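Local coordinates for protein kappa-carrageenase (PDB 1DYP) that cleaves, as an endohydrolase of glycoside hydrolase family 16, the beta-1,4 linkages between D-galactose 4-sulfate and 3,6-anhydro-D-galactose in kappa-carrageenans, at residues 29-34 with 87-92; 191-196 with 207-212; 156-161 with 176-181. The protein carries 1 engineered substitution. All blocks are in the same frame, centred on the assembly; numbering follows the deposited sequence.

Contact 1. Residues 29-34 with 87-92; sequences TKWNFQ and GVAKSR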
# COMPACT_ATOMS: atom_id res chain seq x y z
N THR A 29 12.65 -14.36 4.70
CA THR A 29 12.71 -15.20 3.52
C THR A 29 11.48 -14.89 2.68
O THR A 29 11.52 -14.85 1.45
CB THR A 29 12.70 -16.70 3.88
OG1 THR A 29 13.93 -17.04 4.54
CG2 THR A 29 12.54 -17.56 2.63
N LYS A 30 10.38 -14.64 3.38
CA LYS A 30 9.10 -14.36 2.75
C LYS A 30 8.93 -12.88 2.42
O LYS A 30 8.42 -12.54 1.35
CB LYS A 30 7.97 -14.80 3.69
CG LYS A 30 6.57 -14.61 3.14
CD LYS A 30 5.52 -15.13 4.12
CE LYS A 30 5.63 -16.65 4.29
NZ LYS A 30 4.62 -17.17 5.25
N TRP A 31 9.38 -12.01 3.32
CA TRP A 31 9.25 -10.58 3.13
C TRP A 31 10.54 -9.80 2.99
O TRP A 31 11.55 -10.12 3.62
CB TRP A 31 8.48 -9.94 4.29
CG TRP A 31 7.21 -10.61 4.63
CD1 TRP A 31 7.03 -11.59 5.56
CD2 TRP A 31 5.94 -10.39 4.02
NE1 TRP A 31 5.71 -12.00 5.56
CE2 TRP A 31 5.02 -11.28 4.62
CE3 TRP A 31 5.48 -9.53 3.01
CZ2 TRP A 31 3.68 -11.33 4.26
CZ3 TRP A 31 4.14 -9.58 2.64
CH2 TRP A 31 3.25 -10.47 3.27
N ASN A 32 10.49 -8.76 2.17
CA ASN A 32 11.62 -7.86 2.00
C ASN A 32 11.24 -6.70 2.91
O ASN A 32 10.28 -5.97 2.63
CB ASN A 32 11.72 -7.39 0.55
CG ASN A 32 12.92 -6.50 0.32
OD1 ASN A 32 13.38 -5.81 1.23
ND2 ASN A 32 13.43 -6.50 -0.90
N PHE A 33 11.97 -6.53 4.01
CA PHE A 33 11.68 -5.48 4.97
C PHE A 33 12.45 -4.17 4.75
O PHE A 33 12.46 -3.29 5.60
CB PHE A 33 11.94 -5.99 6.39
CG PHE A 33 11.02 -7.10 6.81
CD1 PHE A 33 9.68 -6.83 7.10
CD2 PHE A 33 11.48 -8.40 6.93
CE1 PHE A 33 8.82 -7.86 7.50
CE2 PHE A 33 10.62 -9.43 7.33
CZ PHE A 33 9.29 -9.16 7.61
N GLN A 34 13.10 -4.06 3.60
CA GLN A 34 13.84 -2.85 3.27
C GLN A 34 13.95 -2.80 1.75
O GLN A 34 15.00 -3.10 1.18
CB GLN A 34 15.22 -2.86 3.92
CG GLN A 34 15.96 -1.53 3.80
CD GLN A 34 17.21 -1.47 4.66
OE1 GLN A 34 17.13 -1.51 5.89
NE2 GLN A 34 18.36 -1.38 4.01
N GLY A 87 8.68 1.83 7.95
CA GLY A 87 8.73 0.39 7.80
C GLY A 87 7.90 -0.16 6.66
O GLY A 87 6.86 0.39 6.29
N VAL A 88 8.37 -1.26 6.10
CA VAL A 88 7.70 -1.92 4.99
C VAL A 88 7.94 -3.42 5.02
O VAL A 88 8.96 -3.90 5.54
CB VAL A 88 8.22 -1.38 3.63
CG1 VAL A 88 9.73 -1.60 3.53
CG2 VAL A 88 7.50 -2.07 2.47
N ALA A 89 6.98 -4.16 4.50
CA ALA A 89 7.06 -5.61 4.38
C ALA A 89 6.49 -5.87 2.99
O ALA A 89 5.29 -5.72 2.76
CB ALA A 89 6.20 -6.30 5.44
N LYS A 90 7.37 -6.22 2.05
CA LYS A 90 6.98 -6.47 0.66
C LYS A 90 7.22 -7.93 0.34
O LYS A 90 8.35 -8.42 0.45
CB LYS A 90 7.81 -5.57 -0.26
CG LYS A 90 7.54 -5.74 -1.75
CD LYS A 90 8.59 -4.94 -2.53
CE LYS A 90 8.42 -5.06 -4.04
NZ LYS A 90 9.49 -4.27 -4.74
N SER A 91 6.18 -8.65 -0.08
CA SER A 91 6.35 -10.06 -0.39
C SER A 91 7.28 -10.25 -1.56
O SER A 91 7.23 -9.50 -2.54
CB SER A 91 5.00 -10.73 -0.69
OG SER A 91 4.48 -10.35 -1.95
N ARG A 92 8.15 -11.25 -1.47
CA ARG A 92 9.07 -11.51 -2.56
C ARG A 92 8.28 -12.17 -3.69
O ARG A 92 8.57 -11.96 -4.87
CB ARG A 92 10.22 -12.40 -2.09
CG ARG A 92 11.09 -11.72 -1.04
CD ARG A 92 12.25 -12.60 -0.60
NE ARG A 92 12.93 -12.05 0.58
CZ ARG A 92 13.70 -10.97 0.57
NH1 ARG A 92 13.89 -10.29 -0.56
NH2 ARG A 92 14.27 -10.55 1.69
O HOH W 1 10.90 -1.87 7.22

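Contact 2. Residues 191-196 with 207-212; sequences DFHTYG and YVDGEI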
# COMPACT_ATOMS: atom_id res chain seq x y z
N ASP A 191 -8.18 -0.33 17.85
CA ASP A 191 -8.28 -1.78 17.67
C ASP A 191 -7.99 -2.16 16.23
O ASP A 191 -7.69 -1.31 15.39
CB ASP A 191 -9.68 -2.26 18.05
CG ASP A 191 -9.68 -3.66 18.65
OD1 ASP A 191 -8.85 -4.50 18.22
OD2 ASP A 191 -10.51 -3.93 19.54
N PHE A 192 -8.08 -3.45 15.95
CA PHE A 192 -7.82 -3.96 14.62
C PHE A 192 -9.08 -4.10 13.79
O PHE A 192 -10.16 -4.36 14.31
CB PHE A 192 -7.11 -5.31 14.70
CG PHE A 192 -5.73 -5.23 15.28
CD1 PHE A 192 -5.54 -5.11 16.65
CD2 PHE A 192 -4.62 -5.24 14.44
CE1 PHE A 192 -4.25 -4.99 17.18
CE2 PHE A 192 -3.34 -5.13 14.96
CZ PHE A 192 -3.15 -5.00 16.33
N HIS A 193 -8.93 -3.90 12.49
CA HIS A 193 -10.04 -4.02 11.55
C HIS A 193 -9.52 -4.77 10.34
O HIS A 193 -8.32 -4.81 10.10
CB HIS A 193 -10.54 -2.63 11.18
CG HIS A 193 -11.10 -1.88 12.35
ND1 HIS A 193 -12.41 -2.01 12.76
CD2 HIS A 193 -10.49 -1.08 13.26
CE1 HIS A 193 -12.59 -1.32 13.87
NE2 HIS A 193 -11.44 -0.75 14.20
N THR A 194 -10.43 -5.38 9.60
CA THR A 194 -10.02 -6.16 8.44
C THR A 194 -10.23 -5.40 7.14
O THR A 194 -11.30 -4.85 6.89
CB THR A 194 -10.78 -7.50 8.38
OG1 THR A 194 -12.17 -7.25 8.17
CG2 THR A 194 -10.58 -8.26 9.67
N TYR A 195 -9.18 -5.39 6.33
CA TYR A 195 -9.19 -4.71 5.05
C TYR A 195 -8.89 -5.75 3.98
O TYR A 195 -7.84 -6.39 4.01
CB TYR A 195 -8.12 -3.62 5.06
CG TYR A 195 -8.37 -2.58 6.12
CD1 TYR A 195 -9.25 -1.51 5.89
CD2 TYR A 195 -7.79 -2.68 7.38
CE1 TYR A 195 -9.53 -0.58 6.89
CE2 TYR A 195 -8.06 -1.75 8.39
CZ TYR A 195 -8.93 -0.71 8.13
OH TYR A 195 -9.22 0.21 9.12
N GLY A 196 -9.81 -5.93 3.05
CA GLY A 196 -9.58 -6.93 2.03
C GLY A 196 -9.97 -6.50 0.64
O GLY A 196 -10.62 -5.48 0.43
N TYR A 207 -13.17 -4.54 0.64
CA TYR A 207 -13.94 -4.79 1.85
C TYR A 207 -13.31 -4.19 3.09
O TYR A 207 -12.09 -4.09 3.20
CB TYR A 207 -14.07 -6.30 2.11
CG TYR A 207 -14.68 -7.11 0.99
CD1 TYR A 207 -13.94 -7.41 -0.16
CD2 TYR A 207 -15.98 -7.58 1.08
CE1 TYR A 207 -14.49 -8.17 -1.19
CE2 TYR A 207 -16.55 -8.34 0.05
CZ TYR A 207 -15.80 -8.63 -1.07
OH TYR A 207 -16.35 -9.39 -2.08
N VAL A 208 -14.15 -3.78 4.03
CA VAL A 208 -13.71 -3.25 5.31
C VAL A 208 -14.64 -3.87 6.34
O VAL A 208 -15.85 -3.63 6.32
CB VAL A 208 -13.80 -1.71 5.39
CG1 VAL A 208 -13.44 -1.24 6.79
CG2 VAL A 208 -12.86 -1.08 4.38
N ASP A 209 -14.08 -4.69 7.23
CA ASP A 209 -14.87 -5.37 8.24
C ASP A 209 -16.08 -6.09 7.62
O ASP A 209 -17.19 -6.05 8.15
CB ASP A 209 -15.33 -4.40 9.33
CG ASP A 209 -14.22 -4.05 10.31
OD1 ASP A 209 -13.17 -4.73 10.31
OD2 ASP A 209 -14.39 -3.10 11.11
N GLY A 210 -15.84 -6.73 6.48
CA GLY A 210 -16.89 -7.49 5.81
C GLY A 210 -17.79 -6.74 4.84
O GLY A 210 -18.46 -7.36 4.02
N GLU A 211 -17.81 -5.41 4.94
CA GLU A 211 -18.65 -4.60 4.07
C GLU A 211 -17.94 -4.22 2.78
O GLU A 211 -16.74 -3.93 2.79
CB GLU A 211 -19.07 -3.33 4.80
CG GLU A 211 -19.93 -3.59 6.02
CD GLU A 211 -21.27 -4.19 5.65
OE1 GLU A 211 -22.06 -3.49 5.00
OE2 GLU A 211 -21.51 -5.37 5.99
N ILE A 212 -18.66 -4.23 1.66
CA ILE A 212 -18.07 -3.86 0.38
C ILE A 212 -18.00 -2.33 0.34
O ILE A 212 -19.02 -1.65 0.46
CB ILE A 212 -18.91 -4.37 -0.81
CG1 ILE A 212 -18.88 -5.90 -0.84
CG2 ILE A 212 -18.37 -3.80 -2.12
CD1 ILE A 212 -19.72 -6.53 -1.95
O HOH W 2 -13.16 -6.99 5.41

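Contact 3. Residues 156-161 with 176-181; sequences LHNIVV and QTNHNG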
# COMPACT_ATOMS: atom_id res chain seq x y z
N LEU A 156 -6.56 2.60 -6.96
CA LEU A 156 -5.82 1.91 -8.00
C LEU A 156 -4.91 2.91 -8.70
O LEU A 156 -5.26 4.08 -8.87
CB LEU A 156 -6.78 1.33 -9.04
CG LEU A 156 -7.80 0.29 -8.60
CD1 LEU A 156 -8.75 0.02 -9.76
CD2 LEU A 156 -7.10 -0.99 -8.17
N HIS A 157 -3.72 2.44 -9.09
CA HIS A 157 -2.76 3.26 -9.82
C HIS A 157 -2.26 2.40 -10.97
O HIS A 157 -2.19 1.18 -10.85
CB HIS A 157 -1.56 3.64 -8.94
CG HIS A 157 -1.89 4.53 -7.79
ND1 HIS A 157 -2.59 4.09 -6.68
CD2 HIS A 157 -1.60 5.83 -7.56
CE1 HIS A 157 -2.70 5.08 -5.81
NE2 HIS A 157 -2.11 6.14 -6.32
N ASN A 158 -1.92 3.03 -12.09
CA ASN A 158 -1.42 2.28 -13.23
C ASN A 158 -0.84 3.18 -14.29
O ASN A 158 -1.03 4.40 -14.28
CB ASN A 158 -2.55 1.47 -13.87
CG ASN A 158 -3.66 2.34 -14.44
OD1 ASN A 158 -4.46 2.89 -13.70
ND2 ASN A 158 -3.69 2.48 -15.76
N ILE A 159 -0.10 2.56 -15.20
CA ILE A 159 0.48 3.24 -16.35
C ILE A 159 -0.01 2.43 -17.54
O ILE A 159 0.26 1.23 -17.64
CB ILE A 159 2.01 3.22 -16.35
CG1 ILE A 159 2.56 4.06 -15.19
CG2 ILE A 159 2.52 3.78 -17.69
CD1 ILE A 159 4.07 4.00 -15.07
N VAL A 160 -0.73 3.08 -18.45
CA VAL A 160 -1.23 2.41 -19.63
C VAL A 160 -0.94 3.26 -20.85
O VAL A 160 -0.97 4.48 -20.79
CB VAL A 160 -2.76 2.14 -19.52
CG1 VAL A 160 -3.52 3.45 -19.41
CG2 VAL A 160 -3.24 1.34 -20.72
N VAL A 161 -0.64 2.60 -21.96
CA VAL A 161 -0.34 3.31 -23.20
C VAL A 161 -1.60 3.85 -23.86
O VAL A 161 -2.49 3.08 -24.23
CB VAL A 161 0.40 2.38 -24.19
CG1 VAL A 161 0.65 3.11 -25.51
CG2 VAL A 161 1.72 1.93 -23.59
N GLN A 176 -13.26 7.82 -11.39
CA GLN A 176 -14.26 6.83 -11.77
C GLN A 176 -13.68 5.43 -11.93
O GLN A 176 -14.33 4.45 -11.57
CB GLN A 176 -14.97 7.27 -13.05
CG GLN A 176 -16.07 6.33 -13.50
CD GLN A 176 -17.02 6.99 -14.48
OE1 GLN A 176 -18.02 7.59 -14.08
NE2 GLN A 176 -16.70 6.89 -15.77
N THR A 177 -12.47 5.33 -12.45
CA THR A 177 -11.84 4.03 -12.63
C THR A 177 -10.83 3.68 -11.56
O THR A 177 -10.56 2.50 -11.32
CB THR A 177 -11.10 3.94 -13.99
OG1 THR A 177 -10.28 5.10 -14.15
CG2 THR A 177 -12.09 3.84 -15.14
N ASN A 178 -10.27 4.69 -10.90
CA ASN A 178 -9.23 4.45 -9.91
C ASN A 178 -9.46 4.83 -8.45
O ASN A 178 -8.58 4.58 -7.61
CB ASN A 178 -7.94 5.14 -10.37
CG ASN A 178 -7.42 4.60 -11.70
OD1 ASN A 178 -8.18 4.46 -12.66
ND2 ASN A 178 -6.13 4.32 -11.75
N HIS A 179 -10.60 5.42 -8.11
CA HIS A 179 -10.82 5.81 -6.72
C HIS A 179 -12.08 5.29 -6.05
O HIS A 179 -13.16 5.30 -6.64
CB HIS A 179 -10.80 7.34 -6.61
CG HIS A 179 -11.07 7.85 -5.22
ND1 HIS A 179 -10.33 7.46 -4.13
CD2 HIS A 179 -11.98 8.75 -4.76
CE1 HIS A 179 -10.78 8.09 -3.05
NE2 HIS A 179 -11.77 8.88 -3.41
N ASN A 180 -11.90 4.85 -4.81
CA ASN A 180 -13.01 4.39 -3.97
C ASN A 180 -12.76 5.06 -2.63
O ASN A 180 -11.87 4.65 -1.89
CB ASN A 180 -13.00 2.87 -3.76
CG ASN A 180 -13.32 2.09 -5.00
OD1 ASN A 180 -14.44 2.10 -5.51
ND2 ASN A 180 -12.32 1.39 -5.52
N GLY A 181 -13.52 6.11 -2.34
CA GLY A 181 -13.38 6.80 -1.07
C GLY A 181 -14.42 6.24 -0.13
O GLY A 181 -15.53 5.92 -0.55

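Contact 1. Residues 29-34 with 87-92
Arg-92 folds back over the backbone of residues 29-32 and lays one face of its guanidinium against Asn-32 CA. Its CG lies beside the backbone N (chi1 -65°) with the chain extended on to NE, Arg-92 CD passing 3.1 Å from Thr-29 O. NH2 is hydrogen-bonded to Ala-28 O, which helps hold the guanidinium in this position. The Asn-32 side chain crosses the arginine at about a right angle.

A short antiparallel ladder joins the two segments. Asn-32 and Lys-90 form a hydrogen-bonded pair, with Asn-32 N to Lys-90 O at 2.8 Å and Lys-90 N to Asn-32 O at 3.0 Å, and Arg-92 N donates to Lys-30 O. Beyond Asn-32 direct pairing stops: a water bridges Phe-33 O and Val-88 N, while Phe-33 CA makes a CH...O contact of 3.2 Å with Val-88 O. Asn-32 OD1 accepts from Gln-34 N in an Asx turn.

On the Trp-31 and Ser-91 face, the indole reaches across the strand, Trp-31 CZ3 lying 3.6 Å from Ser-91 CB; its NE1 is hydrogen-bonded to Asp-21. Phe-33 CE1 packs on Ala-89 CB at 3.7 Å, with Leu-55 of strand 54-70 touching both residues. Lys-90, on the other face, forms a salt bridge with Glu-36 and a hydrogen bond with Tyr-120, its side chain about 11 Å from that of Glu-137, the nucleophile. Strand 31-32 thus extends a sheet of the family 16 beta-sandwich beside strand 75-95, whose other edge pairs through Gly-87, Ala-89 and Ser-91 with strand 225-233.

Contact 2. Residues 191-196 with 207-212
Residues Gly-196 and Tyr-207 form a hydrogen-bonded antiparallel pair, Tyr-195 and Val-208 the non-hydrogen-bonded pair next to it, and Asp-209 N closes the ladder on Thr-194 O at 2.8 Å just as the chain enters a type I' turn from Val-208 to Glu-211. In the Gly-196 pair, Gly-196 N meets Tyr-207 O at 2.9 Å and Tyr-207 N meets Gly-196 O at 2.7 Å.

The carboxylate of Asp-209 is the polar centre. OD2 offers its syn lone pair to His-193 ND1 at 2.8 Å, a nearly straight bond (164° at the hydrogen) lying in the imidazole plane, while OD1 takes Thr-194 N at 2.9 Å, almost in line with its C-O bond. Ring and carboxylate planes are turned 40° apart. Each oxygen thus grips a different residue of strand 193-199, which restrains rotation of the carboxylate. His-193 NE2 is hydrogen-bonded to Asn-190 O and the ring stacks on Phe-186; with a carboxylate at one nitrogen and a carbonyl at the other, a positively charged imidazole is plausible.

A water ties Thr-194 OG1 to Gly-210 N, linking the strand to the turn. On the face that carries them, the buried side chains of Tyr-195 and Val-208 lie side by side, Tyr-195 CD1 being 3.9 Å from Val-208 CG2.

Strand 193-199 forms a hairpin with strand 203-208, and the type I' turn, with Asp-209 and Gly-210 at its corners, makes a two-residue beta hairpin of strands 203-208 and 211-217. On its other edge, strand 193-199 pairs with strand 98-105 through His-193 to Ile-104 and Tyr-195 to Ala-102, while Thr-194 touches Tyr-264 of strand 258-270.

Contact 3. Residues 156-161 with 176-181
Asn-178, at the end of helix 175-178, plugs into the strand at Leu-156 and Asn-158, and nearly all the close contact gathers around it. Its CG lies beside the backbone N (chi1 -62°). ND2 donates twice: almost head-on to Asn-158 OD1 at 2.9 Å, in the plane of its own amide, and to Leu-156 O at 3.0 Å, coming from well above that carbonyl's plane. The two amide planes are 32° apart. Leu-156 N returns a bond to Asn-178 O at 2.9 Å, while Thr-177 OG1 donates to Asn-178 OD1 at 2.7 Å. With both ends of the amide engaged, its orientation is well defined in this buried setting.

Toward the partly exposed Thr-177 the contact thins to Leu-156 CD1 against Thr-177 O at 3.4 Å, and Gln-176 beyond it is exposed and does not touch the strand.

Between Leu-156 and Asn-158, His-157 points away from the helix; its NE2 ligates a cadmium ion, its ND1 makes a weak hydrogen bond to Asp-139, and Glu-137, the nucleophile, is close by. Strand 151-162 pairs with strand 133-139, which carries both, and through His-157 reaches the tunnel-shaped active site of this family 16 beta-sandwich.

Overall arrangement
Contact 1 closes first along the chain, contact 3 follows and contact 2 comes last. Their centres lie 21 to 25 Å apart and none touches another; contacts 2 and 3 come nearest, about 8 Å between closest atoms, while contacts 1 and 3 lie on opposite sides of the chain's centre. Strand pairing leads from strand 75-95 of contact 1 through 225-233, 113-120 and 133-139 to strand 151-162 of contact 3. Strand 203-208 of contact 2 meets contact 3 by side-chain packing, Ile-204 and Trp-206 on Leu-156. All lie in different parts of the beta-sandwich; contact 3 reaches the active site through His-157, the others staying about 9 to 11 Å from catalytic side chains.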